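Putative gamma-hydroxymuconic semialdehyde dehydrogenase (Pseudomonas, PDB 4GO3) probably oxidises an aldehyde, thought to be gamma-hydroxymuconic semialdehyde, with a nicotinamide dinucleotide as cofactor, as a member of the aldehyde dehydrogenase family. Local coordinates at residues 134-139 and 468-473; 139-144 and 166-171. The protein carries 2 engineered substitutions. One frame throughout, in Å; residues are numbered along the deposited sequence.

How the contacts relate
After an N-terminal run of short strands and four helices, the chain enters strand 130-145, which serves both contacts: residues 134-139 belong to contact 1 and 139-144 to contact 2, with I139 at the junction. Contact 2 closes first, a short loop through helix 151-164 that brings 166-171 back as a parallel neighbour. Contact 1 closes much later, when 468-473 returns antiparallel after 328 intervening residues, so the whole of the short loop lies within the long one. One strand thus ties the dinucleotide-binding sheet to the protruding arm that meets the second subunit. The contacts also touch, P138 CB lying 3.7 Å from G166 C.

Contact 1. Residues 134-139 and 468-473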
loop_
_atom_site.group_PDB
_atom_site.type_symbol
_atom_site.label_atom_id
_atom_site.label_comp_id
_atom_site.label_asym_id
_atom_site.label_seq_id
_atom_site.Cartn_x
_atom_site.Cartn_y
_atom_site.Cartn_z
ATOM N N VAL A 134 18.525 -6.249 3.074
ATOM C CA VAL A 134 17.423 -5.318 2.955
ATOM C C VAL A 134 16.941 -4.958 4.330
ATOM O O VAL A 134 16.356 -5.777 5.011
ATOM C CB VAL A 134 16.272 -5.929 2.179
ATOM C CG1 VAL A 134 15.119 -4.936 2.061
ATOM C CG2 VAL A 134 16.773 -6.354 0.806
ATOM N N GLN A 135 17.150 -3.739 4.767
ATOM C CA GLN A 135 16.585 -3.357 6.033
ATOM C C GLN A 135 15.140 -2.950 5.884
ATOM O O GLN A 135 14.665 -2.689 4.804
ATOM C CB GLN A 135 17.370 -2.218 6.651
ATOM C CG GLN A 135 18.830 -2.352 6.461
ATOM C CD GLN A 135 19.599 -1.702 7.547
ATOM O OE1 GLN A 135 20.341 -0.769 7.310
ATOM N NE2 GLN A 135 19.438 -2.190 8.756
ATOM N N ARG A 136 14.449 -2.912 7.008
ATOM C CA ARG A 136 13.107 -2.388 7.096
ATOM C C ARG A 136 13.229 -1.130 7.890
ATOM O O ARG A 136 13.474 -1.178 9.070
ATOM C CB ARG A 136 12.222 -3.329 7.881
ATOM C CG ARG A 136 12.290 -4.723 7.473
ATOM C CD ARG A 136 11.474 -4.931 6.246
ATOM N NE ARG A 136 10.274 -4.114 6.202
ATOM C CZ ARG A 136 9.514 -3.982 5.126
ATOM N NH1 ARG A 136 9.837 -4.609 4.013
ATOM N NH2 ARG A 136 8.434 -3.232 5.156
ATOM N N LYS A 137 13.081 0.008 7.253
ATOM C CA LYS A 137 13.211 1.227 7.990
ATOM C C LYS A 137 11.852 1.840 8.161
ATOM O O LYS A 137 10.922 1.507 7.453
ATOM C CB LYS A 137 14.163 2.165 7.275
ATOM C CG LYS A 137 15.583 1.655 7.231
ATOM C CD LYS A 137 16.399 2.154 8.403
ATOM C CE LYS A 137 17.355 1.108 8.943
ATOM N NZ LYS A 137 16.848 0.328 10.112
ATOM N N PRO A 138 11.738 2.727 9.130
ATOM C CA PRO A 138 10.507 3.471 9.332
ATOM C C PRO A 138 10.313 4.394 8.164
ATOM O O PRO A 138 11.296 4.872 7.629
ATOM C CB PRO A 138 10.813 4.300 10.557
ATOM C CG PRO A 138 11.921 3.640 11.202
ATOM C CD PRO A 138 12.725 3.017 10.175
ATOM N N ILE A 139 9.072 4.633 7.781
ATOM C CA ILE A 139 8.746 5.575 6.742
ATOM C C ILE A 139 9.224 6.966 7.114
ATOM O O ILE A 139 9.858 7.656 6.327
ATOM C CB ILE A 139 7.252 5.634 6.555
ATOM C CG1 ILE A 139 6.755 4.306 6.030
ATOM C CG2 ILE A 139 6.897 6.721 5.598
ATOM C CD1 ILE A 139 5.391 3.986 6.452
ATOM N N THR A 468 6.789 0.324 7.560
ATOM C CA THR A 468 8.209 0.329 7.285
ATOM C C THR A 468 8.411 0.396 5.791
ATOM O O THR A 468 7.469 0.306 5.034
ATOM C CB THR A 468 8.909 -0.905 7.835
ATOM O OG1 THR A 468 8.242 -2.066 7.372
ATOM C CG2 THR A 468 8.894 -0.904 9.331
ATOM N N GLU A 469 9.649 0.581 5.370
ATOM C CA GLU A 469 9.969 0.510 3.968
ATOM C C GLU A 469 11.104 -0.443 3.802
ATOM O O GLU A 469 11.926 -0.567 4.672
ATOM C CB GLU A 469 10.398 1.867 3.442
ATOM C CG GLU A 469 10.396 2.939 4.470
ATOM C CD GLU A 469 11.420 4.004 4.201
ATOM O OE1 GLU A 469 12.574 3.822 4.616
ATOM O OE2 GLU A 469 11.067 5.034 3.592
ATOM N N ALA A 470 11.142 -1.109 2.662
ATOM C CA ALA A 470 12.276 -1.885 2.256
ATOM C C ALA A 470 13.419 -0.978 1.811
ATOM O O ALA A 470 13.283 -0.214 0.898
ATOM C CB ALA A 470 11.871 -2.759 1.165
ATOM N N ARG A 471 14.554 -1.092 2.480
ATOM C CA ARG A 471 15.763 -0.416 2.060
ATOM C C ARG A 471 16.829 -1.428 1.616
ATOM O O ARG A 471 17.566 -1.946 2.429
ATOM C CB ARG A 471 16.285 0.455 3.192
ATOM C CG ARG A 471 15.372 1.611 3.579
ATOM C CD ARG A 471 15.662 2.863 2.771
ATOM N NE ARG A 471 15.773 4.061 3.593
ATOM C CZ ARG A 471 16.784 4.918 3.521
ATOM N NH1 ARG A 471 17.773 4.712 2.671
ATOM N NH2 ARG A 471 16.810 5.987 4.301
ATOM N N SER A 472 16.903 -1.702 0.316
ATOM C CA SER A 472 17.830 -2.718 -0.195
ATOM C C SER A 472 19.243 -2.182 -0.376
ATOM O O SER A 472 19.470 -1.199 -1.087
ATOM C CB SER A 472 17.328 -3.289 -1.516
ATOM O OG SER A 472 18.288 -4.152 -2.086
ATOM N N VAL A 473 20.194 -2.829 0.283
ATOM C CA VAL A 473 21.585 -2.418 0.173
ATOM C C VAL A 473 22.411 -3.503 -0.511
ATOM O O VAL A 473 22.324 -4.683 -0.155
ATOM C CB VAL A 473 22.189 -2.099 1.533
ATOM C CG1 VAL A 473 23.668 -1.828 1.392
ATOM C CG2 VAL A 473 21.466 -0.909 2.142
#
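The protruding antiparallel arm with which aldehyde dehydrogenases associate is built here from V134 to K137 running beside E469 to S472. Q135 and R471 form a hydrogen-bonded pair, with R471 N to Q135 O at 2.8 Å and nearly straight, and Q135 N returns a bond to R471 O. K137 and E469 form the next such pair, each N bonded to the other's O.

On the face carrying V134, R136, A470 and S472, the arginine does most of the work. With CG beside the backbone N (chi1 -49°) and bends at chi2 and chi3, its chain folds over the partner strand, so that the guanidinium lies flat above the E469-A470 peptide, its plane 4.0 Å from E469 C. T468 OG1 sits at its edge, in plane, taking a bond from R136 NH2 (163°) and a weak one from R136 NE. Further along, V134 CG1 meets A470 CB at 4.0 Å and V134 CG2 rests 3.9 Å from S472 CB.

On the other face, K137 and R471 cross at about a right angle, CG to CG at 3.7 Å. R471 NE makes a long salt bridge of 3.4 Å to E469 OE1, two residues back on its own strand, and K137 CB lies beside that same oxygen.

R136 NH1 also pairs with E462 of the second subunit, and S472 and V473 extend the sheet into that chain. The T468 hydroxyl bonds to I464 O as well, so it probably gives its proton there and serves as acceptor to R136, linking the guanidinium to the end of helix 460-466.

Contact 2. Residues 139-144 and 166-171; sequences IGVVAQ and GNTIVI
V141 to Q144 run parallel to T168 to I171, at 25° between the short strand axes, stitched by four backbone bonds: T168 N to G140 O, V142 N to T168 O, V170 N to V142 O (2.9 Å and close to straight) and Q144 N to V170 O. G140 enters the strand at backbone angles that call for glycine.

Q144 reaches across to the partner strand. Its chain, extended beyond CG (chi2 -175°), lays the amide against I169, OE1 coming 3.3 Å from I169 CG2 and 3.6 Å from I169 CD1, while Q144 CB meets I171 CD1 at 3.9 Å. The other branch of the amide is occupied: NE2 bonds to K158 O and to Y467 OH, which should fix the rotation of the group and leave OE1 turned to the isoleucine methyls.

These are the two strands of a beta-alpha-beta unit, with helix 151-164 between them, in the Rossmann-like dinucleotide-binding part of the enzyme. M159 and A162 of that helix pack on both Q144 and I169. V146 and K172, just past the two C-terminal ends, are NAD(+)-binding residues, though no cofactor is bound to this chain here, and the I171 side chain lies close to both.

The face with V141, A143, T168 and V170 looks to helices 39-57 and 205-214. There V141 CG1 and V170 CG2 touch at 4.2 Å, and V141 CG2 stands 3.7 Å from T168 OG1, whose hydroxyl bonds to A49 O. At the strand entry N167 points toward the partner segment: CB lies 3.2 Å from G140 O, and OD1 lies 3.6 Å from V142 CG2.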
loop_
_atom_site.group_PDB
_atom_site.type_symbol
_atom_site.label_atom_id
_atom_site.label_comp_id
_atom_site.label_asym_id
_atom_site.label_seq_id
_atom_site.Cartn_x
_atom_site.Cartn_y
_atom_site.Cartn_z
ATOM N N ILE A 139 9.072 4.633 7.781
ATOM C CA ILE A 139 8.746 5.575 6.742
ATOM C C ILE A 139 9.224 6.966 7.114
ATOM O O ILE A 139 9.858 7.656 6.327
ATOM C CB ILE A 139 7.252 5.634 6.555
ATOM C CG1 ILE A 139 6.755 4.306 6.030
ATOM C CG2 ILE A 139 6.897 6.721 5.598
ATOM C CD1 ILE A 139 5.391 3.986 6.452
ATOM N N GLY A 140 8.890 7.362 8.335
ATOM C CA GLY A 140 9.246 8.656 8.874
ATOM C C GLY A 140 8.160 9.234 9.749
ATOM O O GLY A 140 7.853 8.714 10.797
ATOM N N VAL A 141 7.587 10.340 9.299
ATOM C CA VAL A 141 6.493 10.980 9.987
ATOM C C VAL A 141 5.231 10.440 9.403
ATOM O O VAL A 141 5.010 10.521 8.212
ATOM C CB VAL A 141 6.491 12.490 9.793
ATOM C CG1 VAL A 141 5.270 13.093 10.412
ATOM C CG2 VAL A 141 7.713 13.094 10.394
ATOM N N VAL A 142 4.405 9.895 10.274
ATOM C CA VAL A 142 3.211 9.188 9.894
ATOM C C VAL A 142 2.013 9.957 10.384
ATOM O O VAL A 142 2.018 10.423 11.492
ATOM C CB VAL A 142 3.228 7.829 10.562
ATOM C CG1 VAL A 142 1.977 7.595 11.298
ATOM C CG2 VAL A 142 3.494 6.772 9.581
ATOM N N ALA A 143 0.986 10.103 9.562
ATOM C CA ALA A 143 -0.228 10.787 9.990
ATOM C C ALA A 143 -1.311 9.751 10.214
ATOM O O ALA A 143 -1.452 8.793 9.441
ATOM C CB ALA A 143 -0.674 11.818 8.962
ATOM N N GLN A 144 -2.067 9.932 11.288
ATOM C CA GLN A 144 -3.104 8.978 11.632
ATOM C C GLN A 144 -4.398 9.676 12.033
ATOM O O GLN A 144 -4.442 10.466 12.974
ATOM C CB GLN A 144 -2.620 8.056 12.748
ATOM C CG GLN A 144 -1.295 7.430 12.424
ATOM C CD GLN A 144 -0.855 6.418 13.453
ATOM O OE1 GLN A 144 -0.842 6.696 14.651
ATOM N NE2 GLN A 144 -0.486 5.236 12.992
ATOM N N GLY A 166 9.327 2.784 14.623
ATOM C CA GLY A 166 10.206 3.919 14.749
ATOM C C GLY A 166 9.781 5.180 14.047
ATOM O O GLY A 166 10.506 6.133 14.014
ATOM N N ASN A 167 8.592 5.192 13.490
ATOM C CA ASN A 167 8.072 6.413 12.963
ATOM C C ASN A 167 7.836 7.370 14.073
ATOM O O ASN A 167 7.857 7.010 15.225
ATOM C CB ASN A 167 6.727 6.186 12.332
ATOM C CG ASN A 167 6.692 4.990 11.497
ATOM O OD1 ASN A 167 6.635 5.090 10.300
ATOM N ND2 ASN A 167 6.698 3.841 12.111
ATOM N N THR A 168 7.583 8.606 13.699
ATOM C CA THR A 168 6.988 9.544 14.575
ATOM C C THR A 168 5.632 9.804 13.993
ATOM O O THR A 168 5.383 9.563 12.866
ATOM C CB THR A 168 7.838 10.788 14.843
ATOM O OG1 THR A 168 8.147 11.451 13.634
ATOM C CG2 THR A 168 9.048 10.414 15.514
ATOM N N ILE A 169 4.748 10.263 14.833
ATOM C CA ILE A 169 3.363 10.275 14.558
ATOM C C ILE A 169 2.768 11.605 14.836
ATOM O O ILE A 169 3.038 12.207 15.824
ATOM C CB ILE A 169 2.689 9.282 15.490
ATOM C CG1 ILE A 169 3.359 7.919 15.368
ATOM C CG2 ILE A 169 1.252 9.224 15.221
ATOM C CD1 ILE A 169 2.565 6.855 15.834
ATOM N N VAL A 170 1.893 12.016 13.944
ATOM C CA VAL A 170 0.927 13.034 14.216
ATOM C C VAL A 170 -0.424 12.350 14.097
ATOM O O VAL A 170 -0.824 11.920 13.035
ATOM C CB VAL A 170 1.046 14.197 13.236
ATOM C CG1 VAL A 170 0.229 15.367 13.696
ATOM C CG2 VAL A 170 2.453 14.613 13.096
ATOM N N ILE A 171 -1.116 12.226 15.213
ATOM C CA ILE A 171 -2.408 11.571 15.225
ATOM C C ILE A 171 -3.540 12.566 15.356
ATOM O O ILE A 171 -3.446 13.518 16.088
ATOM C CB ILE A 171 -2.485 10.551 16.354
ATOM C CG1 ILE A 171 -3.881 9.963 16.426
ATOM C CG2 ILE A 171 -2.065 11.170 17.666
ATOM C CD1 ILE A 171 -3.889 8.495 16.425
#